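Local coordinates for WbmS, polysaccharide deacetylase involved in O-antigen biosynthesis (PDB 3HFT), which is a putative zinc-dependent polysaccharide deacetylase that probably removes acetyl groups from sugars during the biosynthesis of the O-antigen of Bordetella bronchiseptica, at residues P174-E178 against Y195-P199; D190-D194 against L253-I257; H211-E217 against N240-R246. All coordinates share one frame; numbering follows the deposited sequence. Where two conformers were deposited one is given.

Interaction 1 of 3, residues P174-E178 against Y195-P199; sequences PYLWE and YWYQP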
# COMPACT_ATOMS: atom_id res chain seq x y z
N PRO A 174 -8.75 -3.12 0.47
CA PRO A 174 -7.90 -3.35 -0.70
C PRO A 174 -8.75 -3.59 -1.94
O PRO A 174 -9.85 -4.13 -1.83
CB PRO A 174 -7.17 -4.63 -0.33
CG PRO A 174 -8.19 -5.40 0.44
CD PRO A 174 -8.89 -4.34 1.27
N TYR A 175 -8.24 -3.22 -3.11
CA TYR A 175 -8.97 -3.42 -4.35
C TYR A 175 -8.15 -4.20 -5.34
O TYR A 175 -6.92 -4.26 -5.23
CB TYR A 175 -9.51 -2.13 -4.94
CG TYR A 175 -8.56 -1.14 -5.57
CD1 TYR A 175 -7.80 -0.26 -4.80
CD2 TYR A 175 -8.53 -0.99 -6.93
CE1 TYR A 175 -7.00 0.70 -5.38
CE2 TYR A 175 -7.75 -0.01 -7.53
CZ TYR A 175 -6.99 0.83 -6.75
OH TYR A 175 -6.24 1.83 -7.34
N LEU A 176 -8.86 -4.92 -6.21
CA LEU A 176 -8.22 -5.98 -6.98
C LEU A 176 -8.23 -5.87 -8.52
O LEU A 176 -7.63 -6.70 -9.22
CB LEU A 176 -8.83 -7.33 -6.54
CG LEU A 176 -10.36 -7.59 -6.55
CD1 LEU A 176 -11.03 -7.29 -7.91
CD2 LEU A 176 -10.66 -9.03 -6.06
N TRP A 177 -8.89 -4.85 -9.04
CA TRP A 177 -9.00 -4.63 -10.48
C TRP A 177 -9.18 -3.15 -10.76
O TRP A 177 -9.87 -2.43 -10.01
CB TRP A 177 -10.17 -5.44 -11.04
CG TRP A 177 -10.18 -5.54 -12.57
CD1 TRP A 177 -9.77 -6.60 -13.32
CD2 TRP A 177 -10.73 -4.59 -13.50
NE1 TRP A 177 -9.96 -6.35 -14.66
CE2 TRP A 177 -10.55 -5.12 -14.80
CE3 TRP A 177 -11.28 -3.31 -13.37
CZ2 TRP A 177 -10.95 -4.43 -15.97
CZ3 TRP A 177 -11.68 -2.63 -14.52
CH2 TRP A 177 -11.49 -3.19 -15.80
N GLU A 178 -8.52 -2.68 -11.83
CA GLU A 178 -8.60 -1.28 -12.27
C GLU A 178 -8.43 -1.27 -13.78
O GLU A 178 -7.63 -2.06 -14.35
CB GLU A 178 -7.57 -0.41 -11.55
CG GLU A 178 -7.52 1.05 -11.99
CD GLU A 178 -6.52 1.87 -11.20
OE1 GLU A 178 -6.34 1.59 -9.99
OE2 GLU A 178 -5.92 2.80 -11.80
N TYR A 195 -13.44 -13.48 -13.93
CA TYR A 195 -12.18 -14.14 -13.54
C TYR A 195 -11.57 -13.64 -12.22
O TYR A 195 -10.88 -14.38 -11.52
CB TYR A 195 -11.15 -14.01 -14.67
CG TYR A 195 -10.85 -12.61 -15.17
CD1 TYR A 195 -10.01 -11.76 -14.46
CD2 TYR A 195 -11.32 -12.17 -16.40
CE1 TYR A 195 -9.71 -10.48 -14.92
CE2 TYR A 195 -11.01 -10.90 -16.87
CZ TYR A 195 -10.19 -10.05 -16.11
OH TYR A 195 -9.87 -8.79 -16.56
N TRP A 196 -11.86 -12.40 -11.89
CA TRP A 196 -11.32 -11.73 -10.72
C TRP A 196 -12.11 -11.99 -9.44
O TRP A 196 -11.62 -11.66 -8.33
CB TRP A 196 -11.32 -10.20 -11.01
CG TRP A 196 -12.59 -9.76 -11.62
CD1 TRP A 196 -12.85 -9.64 -12.94
CD2 TRP A 196 -13.81 -9.47 -10.94
NE1 TRP A 196 -14.17 -9.29 -13.13
CE2 TRP A 196 -14.77 -9.15 -11.91
CE3 TRP A 196 -14.18 -9.43 -9.59
CZ2 TRP A 196 -16.11 -8.86 -11.59
CZ3 TRP A 196 -15.49 -9.13 -9.28
CH2 TRP A 196 -16.43 -8.83 -10.27
N TYR A 197 -13.31 -12.56 -9.57
CA TYR A 197 -14.27 -12.67 -8.48
C TYR A 197 -13.85 -13.61 -7.37
O TYR A 197 -13.50 -14.76 -7.61
CB TYR A 197 -15.66 -13.08 -9.02
CG TYR A 197 -16.72 -13.12 -7.95
CD1 TYR A 197 -17.15 -11.95 -7.32
CD2 TYR A 197 -17.28 -14.33 -7.54
CE1 TYR A 197 -18.14 -11.99 -6.30
CE2 TYR A 197 -18.26 -14.38 -6.53
CZ TYR A 197 -18.68 -13.20 -5.92
OH TYR A 197 -19.63 -13.28 -4.93
N GLN A 198 -13.96 -13.12 -6.14
CA GLN A 198 -13.72 -13.88 -4.94
C GLN A 198 -15.05 -14.05 -4.17
O GLN A 198 -15.55 -13.10 -3.54
CB GLN A 198 -12.70 -13.16 -4.06
CG GLN A 198 -11.44 -12.71 -4.80
CD GLN A 198 -10.34 -12.24 -3.89
OE1 GLN A 198 -10.55 -12.05 -2.68
NE2 GLN A 198 -9.14 -12.06 -4.46
N PRO A 199 -15.63 -15.26 -4.21
CA PRO A 199 -16.87 -15.43 -3.44
C PRO A 199 -16.59 -15.34 -1.96
O PRO A 199 -17.50 -15.11 -1.16
CB PRO A 199 -17.30 -16.85 -3.78
CG PRO A 199 -16.16 -17.49 -4.40
CD PRO A 199 -15.23 -16.48 -4.90
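W177, Y195 and W196 form an aromatic cluster beside strand 177-178, the outermost strand at one end of the parallel sheet of this polysaccharide-deacetylase fold. The loop that leads from helix 179-185 to strand 203-207 passes here, and the CA atoms of W177 and W196 come within 7.5 Å of each other.

The ring contacts are tilted, with no stack across the two segments. The five-membered rings of W177 and W196 lie 5.4 Å apart between centroids with their planes at 50°, and CD1 of one indole approaches CD1 of the other at 4.3 Å. W177 and Y195 meet rim to rim, neither ring covering the other, while W196 CD1 lies over the rim of one face of Y195. F248 of helix 245-256 stacks on W177, so the cluster extends from the sheet edge to that helix.

One hydrogen bond links the segments. W177 NE1 donates to Y195 OH over 3.1 Å at an N-H...O angle of 154°, with the oxygen near the indole plane at its edge. The phenol reaches this place because Y195 CG lies between its own backbone N and carbonyl carbon (chi1 55°), which sends the ring across the end of W177. Y195 OH is also hydrogen-bonded to E188 O, so the hydroxyl takes part in two bonds and joins the indole to a backbone carbonyl.

Apolar contact comes from L176, whose two methyl groups divide the work. CD1 reaches the benzo part of the W196 indole, 4.2 Å from CE3. The Q198 amide is fixed by bonds to L160 N and I158 O, which hold its nitrogen beside the other methyl: L176 CD2 lies 3.6 Å from W196 O and 3.7 Å from Q198 NE2.

Interaction 2 of 3, residues D190-D194 against L253-I257; sequences DSTFD and LARNI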
# COMPACT_ATOMS: atom_id res chain seq x y z
N ASP A 190 -12.66 -9.16 -22.42
CA ASP A 190 -13.70 -9.97 -23.10
C ASP A 190 -13.82 -11.41 -22.62
O ASP A 190 -14.17 -12.30 -23.39
CB ASP A 190 -13.43 -10.01 -24.61
CG ASP A 190 -12.06 -10.60 -24.95
OD1 ASP A 190 -11.21 -10.79 -24.02
OD2 ASP A 190 -11.84 -10.87 -26.16
N SER A 191 -13.53 -11.65 -21.36
CA SER A 191 -13.77 -12.97 -20.77
C SER A 191 -15.27 -13.22 -20.62
O SER A 191 -16.06 -12.29 -20.47
CB SER A 191 -13.09 -13.05 -19.39
OG SER A 191 -13.25 -14.35 -18.85
N THR A 192 -15.68 -14.48 -20.68
CA THR A 192 -17.08 -14.84 -20.49
C THR A 192 -17.46 -15.06 -19.01
O THR A 192 -18.60 -15.41 -18.69
CB THR A 192 -17.41 -16.15 -21.24
OG1 THR A 192 -16.53 -17.19 -20.78
CG2 THR A 192 -17.21 -15.95 -22.74
N PHE A 193 -16.52 -14.87 -18.10
CA PHE A 193 -16.81 -15.02 -16.68
C PHE A 193 -15.98 -14.03 -15.88
O PHE A 193 -15.01 -13.45 -16.37
CB PHE A 193 -16.52 -16.45 -16.25
CG PHE A 193 -15.06 -16.82 -16.28
CD1 PHE A 193 -14.43 -17.08 -17.47
CD2 PHE A 193 -14.34 -16.94 -15.09
CE1 PHE A 193 -13.07 -17.44 -17.48
CE2 PHE A 193 -13.00 -17.30 -15.10
CZ PHE A 193 -12.36 -17.55 -16.29
N ASP A 194 -16.39 -13.83 -14.63
CA ASP A 194 -15.76 -12.86 -13.77
C ASP A 194 -14.52 -13.49 -13.15
O ASP A 194 -14.53 -13.94 -12.00
CB ASP A 194 -16.76 -12.44 -12.70
CG ASP A 194 -17.94 -11.64 -13.27
OD1 ASP A 194 -17.78 -10.97 -14.33
OD2 ASP A 194 -19.02 -11.64 -12.64
N LEU A 253 -22.17 -5.80 -15.04
CA LEU A 253 -23.48 -5.34 -14.57
C LEU A 253 -24.59 -6.31 -15.00
O LEU A 253 -25.41 -6.74 -14.17
CB LEU A 253 -23.79 -3.92 -15.09
CG LEU A 253 -22.96 -2.77 -14.49
CD1 LEU A 253 -23.14 -1.45 -15.27
CD2 LEU A 253 -23.27 -2.60 -12.98
N ALA A 254 -24.60 -6.66 -16.29
CA ALA A 254 -25.63 -7.57 -16.84
C ALA A 254 -25.62 -8.92 -16.14
O ALA A 254 -26.66 -9.45 -15.83
CB ALA A 254 -25.44 -7.75 -18.37
N ARG A 255 -24.45 -9.49 -15.90
CA ARG A 255 -24.34 -10.76 -15.24
C ARG A 255 -24.72 -10.74 -13.78
O ARG A 255 -24.96 -11.81 -13.23
CB ARG A 255 -22.90 -11.21 -15.18
CG ARG A 255 -22.28 -11.64 -16.43
CD ARG A 255 -20.90 -12.16 -16.08
NE ARG A 255 -20.19 -12.35 -17.32
CZ ARG A 255 -19.11 -11.68 -17.69
NH1 ARG A 255 -18.56 -10.79 -16.87
NH2 ARG A 255 -18.56 -11.95 -18.87
N ASN A 256 -24.65 -9.59 -13.12
CA ASN A 256 -24.76 -9.55 -11.66
C ASN A 256 -25.98 -8.82 -11.09
O ASN A 256 -26.17 -8.80 -9.89
CB ASN A 256 -23.49 -8.98 -11.07
CG ASN A 256 -22.33 -9.94 -11.18
OD1 ASN A 256 -22.32 -10.98 -10.52
ND2 ASN A 256 -21.34 -9.61 -12.01
N ILE A 257 -26.81 -8.23 -11.93
CA ILE A 257 -28.00 -7.58 -11.40
C ILE A 257 -29.11 -8.61 -11.42
O ILE A 257 -28.98 -9.65 -12.07
CB ILE A 257 -28.44 -6.30 -12.17
CG1 ILE A 257 -28.76 -6.59 -13.63
CG2 ILE A 257 -27.39 -5.19 -12.01
CD1 ILE A 257 -29.14 -5.34 -14.43
OXT ILE A 257 -30.15 -8.40 -10.78
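F193 and R255 mark the closest backbone approach, their CA atoms 8.8 Å apart, so the irregular loop 190-194 and the last turn of helix 245-256 are joined through side chains. R255 does most of the reaching: its chain is stretched from CG to NE and carries the guanidinium across to the loop. There NH2 makes a weak bond to S191 O (3.0 Å) at the edge of the group, and F193 CA lies over the centre of one guanidinium face. R255 NH1 forms a salt bridge with D194 OD1 at 2.7 Å; the hydrogen bond within it is weak, bent at the hydrogen, and the carboxylate and guanidinium planes stand 80° apart.

The pairing is a surface tie between the C-terminal helix and the loop ahead of strand 203-207. D194 uses both carboxylate oxygens in it. N256 ND2 donates to D194 OD2 over 3.1 Å, nearly straight at 171°, and arrives on the syn side with the amide and carboxylate only 24° from coplanar. The same ND2 bonds L252 O one helical turn back, which fixes the direction of the amide. Within the loop, S191 OG donates to F193 O, the residue just before D194.

Interaction 3 of 3, residues H211-E217 against N240-R246; sequences HVYMNTE and NTSAGSR. With EDO (1,2-ethanediol), chain D.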
# COMPACT_ATOMS: atom_id res chain seq x y z
N HIS A 211 -12.15 6.17 -19.37
CA HIS A 211 -11.99 4.85 -20.01
C HIS A 211 -13.31 4.19 -20.29
O HIS A 211 -13.46 3.46 -21.27
CB HIS A 211 -11.06 3.94 -19.22
CG HIS A 211 -9.67 4.48 -19.10
ND1 HIS A 211 -8.98 4.96 -20.18
CD2 HIS A 211 -8.87 4.67 -18.03
CE1 HIS A 211 -7.79 5.39 -19.79
NE2 HIS A 211 -7.70 5.21 -18.48
N VAL A 212 -14.30 4.42 -19.43
CA VAL A 212 -15.65 3.90 -19.70
C VAL A 212 -16.19 4.60 -20.96
O VAL A 212 -16.76 3.97 -21.83
CB VAL A 212 -16.59 4.08 -18.47
CG1 VAL A 212 -18.04 3.65 -18.77
CG2 VAL A 212 -16.01 3.28 -17.25
N TYR A 213 -16.01 5.90 -21.05
CA TYR A 213 -16.47 6.64 -22.23
C TYR A 213 -15.85 6.15 -23.54
O TYR A 213 -16.54 6.00 -24.53
CB TYR A 213 -16.22 8.14 -22.06
CG TYR A 213 -17.00 8.96 -23.05
CD1 TYR A 213 -18.32 9.36 -22.77
CD2 TYR A 213 -16.48 9.29 -24.28
CE1 TYR A 213 -19.05 10.10 -23.66
CE2 TYR A 213 -17.23 10.00 -25.20
CZ TYR A 213 -18.51 10.40 -24.87
OH TYR A 213 -19.24 11.13 -25.76
N MSE A 214 -14.54 5.94 -23.54
CA MSE A 214 -13.83 5.53 -24.77
C MSE A 214 -13.74 4.02 -24.93
O MSE A 214 -13.21 3.55 -25.93
CB MSE A 214 -12.39 6.07 -24.79
CG MSE A 214 -12.29 7.60 -24.60
SE MSE A 214 -10.44 8.18 -24.85
CE MSE A 214 -10.50 8.05 -26.28
N ASN A 215 -14.22 3.27 -23.94
CA ASN A 215 -14.15 1.80 -23.96
C ASN A 215 -12.72 1.36 -24.16
O ASN A 215 -12.41 0.43 -24.91
CB ASN A 215 -15.06 1.20 -25.02
CG ASN A 215 -15.13 -0.34 -24.94
OD1 ASN A 215 -15.07 -0.93 -23.86
ND2 ASN A 215 -15.27 -0.98 -26.10
N THR A 216 -11.84 2.00 -23.39
CA THR A 216 -10.41 1.78 -23.52
C THR A 216 -9.98 0.32 -23.35
O THR A 216 -10.29 -0.32 -22.34
CB THR A 216 -9.63 2.59 -22.48
OG1 THR A 216 -9.98 3.96 -22.60
CG2 THR A 216 -8.11 2.40 -22.63
N GLU A 217 -9.25 -0.16 -24.35
CA GLU A 217 -8.58 -1.46 -24.31
C GLU A 217 -7.04 -1.33 -24.34
O GLU A 217 -6.35 -2.31 -24.14
CB GLU A 217 -9.04 -2.30 -25.50
CG GLU A 217 -8.33 -2.03 -26.83
CD GLU A 217 -8.63 -0.68 -27.53
OE1 GLU A 217 -8.85 0.39 -26.92
OE2 GLU A 217 -8.58 -0.68 -28.75
N ASN A 240 -13.69 2.72 -28.71
CA ASN A 240 -13.33 1.38 -29.18
C ASN A 240 -14.58 0.58 -29.42
O ASN A 240 -15.45 0.57 -28.58
CB ASN A 240 -12.47 0.72 -28.10
CG ASN A 240 -12.21 -0.75 -28.33
OD1 ASN A 240 -12.18 -1.23 -29.47
ND2 ASN A 240 -11.98 -1.46 -27.22
N THR A 241 -14.68 -0.06 -30.57
CA THR A 241 -15.84 -0.88 -30.90
C THR A 241 -15.64 -2.37 -30.56
O THR A 241 -16.58 -3.15 -30.64
CB THR A 241 -16.31 -0.67 -32.38
OG1 THR A 241 -15.22 -0.90 -33.26
CG2 THR A 241 -16.85 0.73 -32.58
N SER A 242 -14.42 -2.75 -30.20
CA SER A 242 -14.17 -4.12 -29.72
C SER A 242 -14.44 -4.17 -28.22
O SER A 242 -15.17 -3.34 -27.68
CB SER A 242 -12.72 -4.52 -30.01
OG SER A 242 -11.82 -3.81 -29.19
N ALA A 243 -13.88 -5.17 -27.54
CA ALA A 243 -14.00 -5.28 -26.09
C ALA A 243 -13.07 -4.26 -25.44
O ALA A 243 -11.95 -4.02 -25.92
CB ALA A 243 -13.62 -6.67 -25.65
N GLY A 244 -13.53 -3.66 -24.34
CA GLY A 244 -12.70 -2.76 -23.57
C GLY A 244 -13.32 -2.53 -22.21
O GLY A 244 -14.19 -3.32 -21.77
N SER A 245 -12.91 -1.45 -21.56
CA SER A 245 -13.36 -1.09 -20.21
C SER A 245 -14.86 -0.94 -20.10
O SER A 245 -15.46 -1.35 -19.10
CB SER A 245 -12.68 0.20 -19.73
OG SER A 245 -11.26 0.03 -19.65
N ARG A 246 -15.49 -0.36 -21.12
CA ARG A 246 -16.92 -0.14 -21.11
C ARG A 246 -17.69 -1.45 -21.25
O ARG A 246 -18.64 -1.72 -20.51
CB ARG A 246 -17.33 0.78 -22.26
CG ARG A 246 -18.75 1.27 -22.22
CD ARG A 246 -19.06 2.03 -23.50
NE ARG A 246 -20.34 2.71 -23.44
CZ ARG A 246 -20.57 3.86 -22.82
NH1 ARG A 246 -19.62 4.49 -22.17
NH2 ARG A 246 -21.77 4.38 -22.82
C1 EDO D . -5.55 7.40 -16.62
O1 EDO D . -5.52 6.02 -17.02
C2 EDO D . -6.96 7.76 -16.13
O2 EDO D . -6.92 8.89 -15.24
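N215 and N240 both place CG anti to the backbone N (chi1 -173° and 170°), which turns each side-chain amide onto the backbone of the other segment. N215 ND2 uses its two hydrogens on two carbonyls: N240 O at 2.9 Å, in an almost straight bond of 178°, and S242 O at 2.8 Å. In return, N240 ND2 points nearly end-on at N215 O (3.0 Å) and also bonds A243 O, while its backbone N donates to M214 O.

Two motifs frame this exchange. N215, with positive phi, is the C-prime residue of a Schellman motif that ends helix 209-214, and N240 OD1 accepts from S242 N in an Asx turn. The E217 carboxylate lies flat against the N240 amide, their planes nearly parallel and E217 CD 3.5 Å from N240 ND2; its charge is met by R221.

At the start of helix 245-256, T216 O takes two bonds, from S245 OG on a lone pair (2.9 Å) and from S245 N above the carbonyl plane. The extended R246 side chain crosses V212 at about a right angle, and its NH1 donates to V212 O at 2.9 Å from above that carbonyl plane, although in the plane of the guanidinium itself; NH1 also bridges to D55.

H211 faces elsewhere. Its ND1 is paired with T216 OG1, which orients the ring so that NE2 can donate to O1 of a bound 1,2-ethanediol at 2.7 Å. The contact thus joins the C-terminal end of helix 209-214 to the N-terminal start of helix 245-256, with helix 50-63 packed on V212 and Y213, helix 179-185 on H211, T216 and S245, and helix 219-224 on H211 and N240.

Overall arrangement
Helix 245-256 connects the set: interaction 3 holds its first turn and interaction 2 its last, with centres 15 Å apart, and the two touch where D190 CB meets A243 CB at 3.5 Å. Interaction 1 continues directly in sequence from interaction 2, D194 to Y195, and carries the same loop to the sheet edge. Interactions 1 and 3 stay apart, about 5 Å at the nearest atoms. The zinc ion, bound by D46, H92 and H127, lies about 9 Å from the H211 side chain and about 13 Å from that of W177. The ethanediol on H211 also bonds D46 and D180, bringing interaction 3 to the metal pocket, whereas interaction 2 lies at the surface.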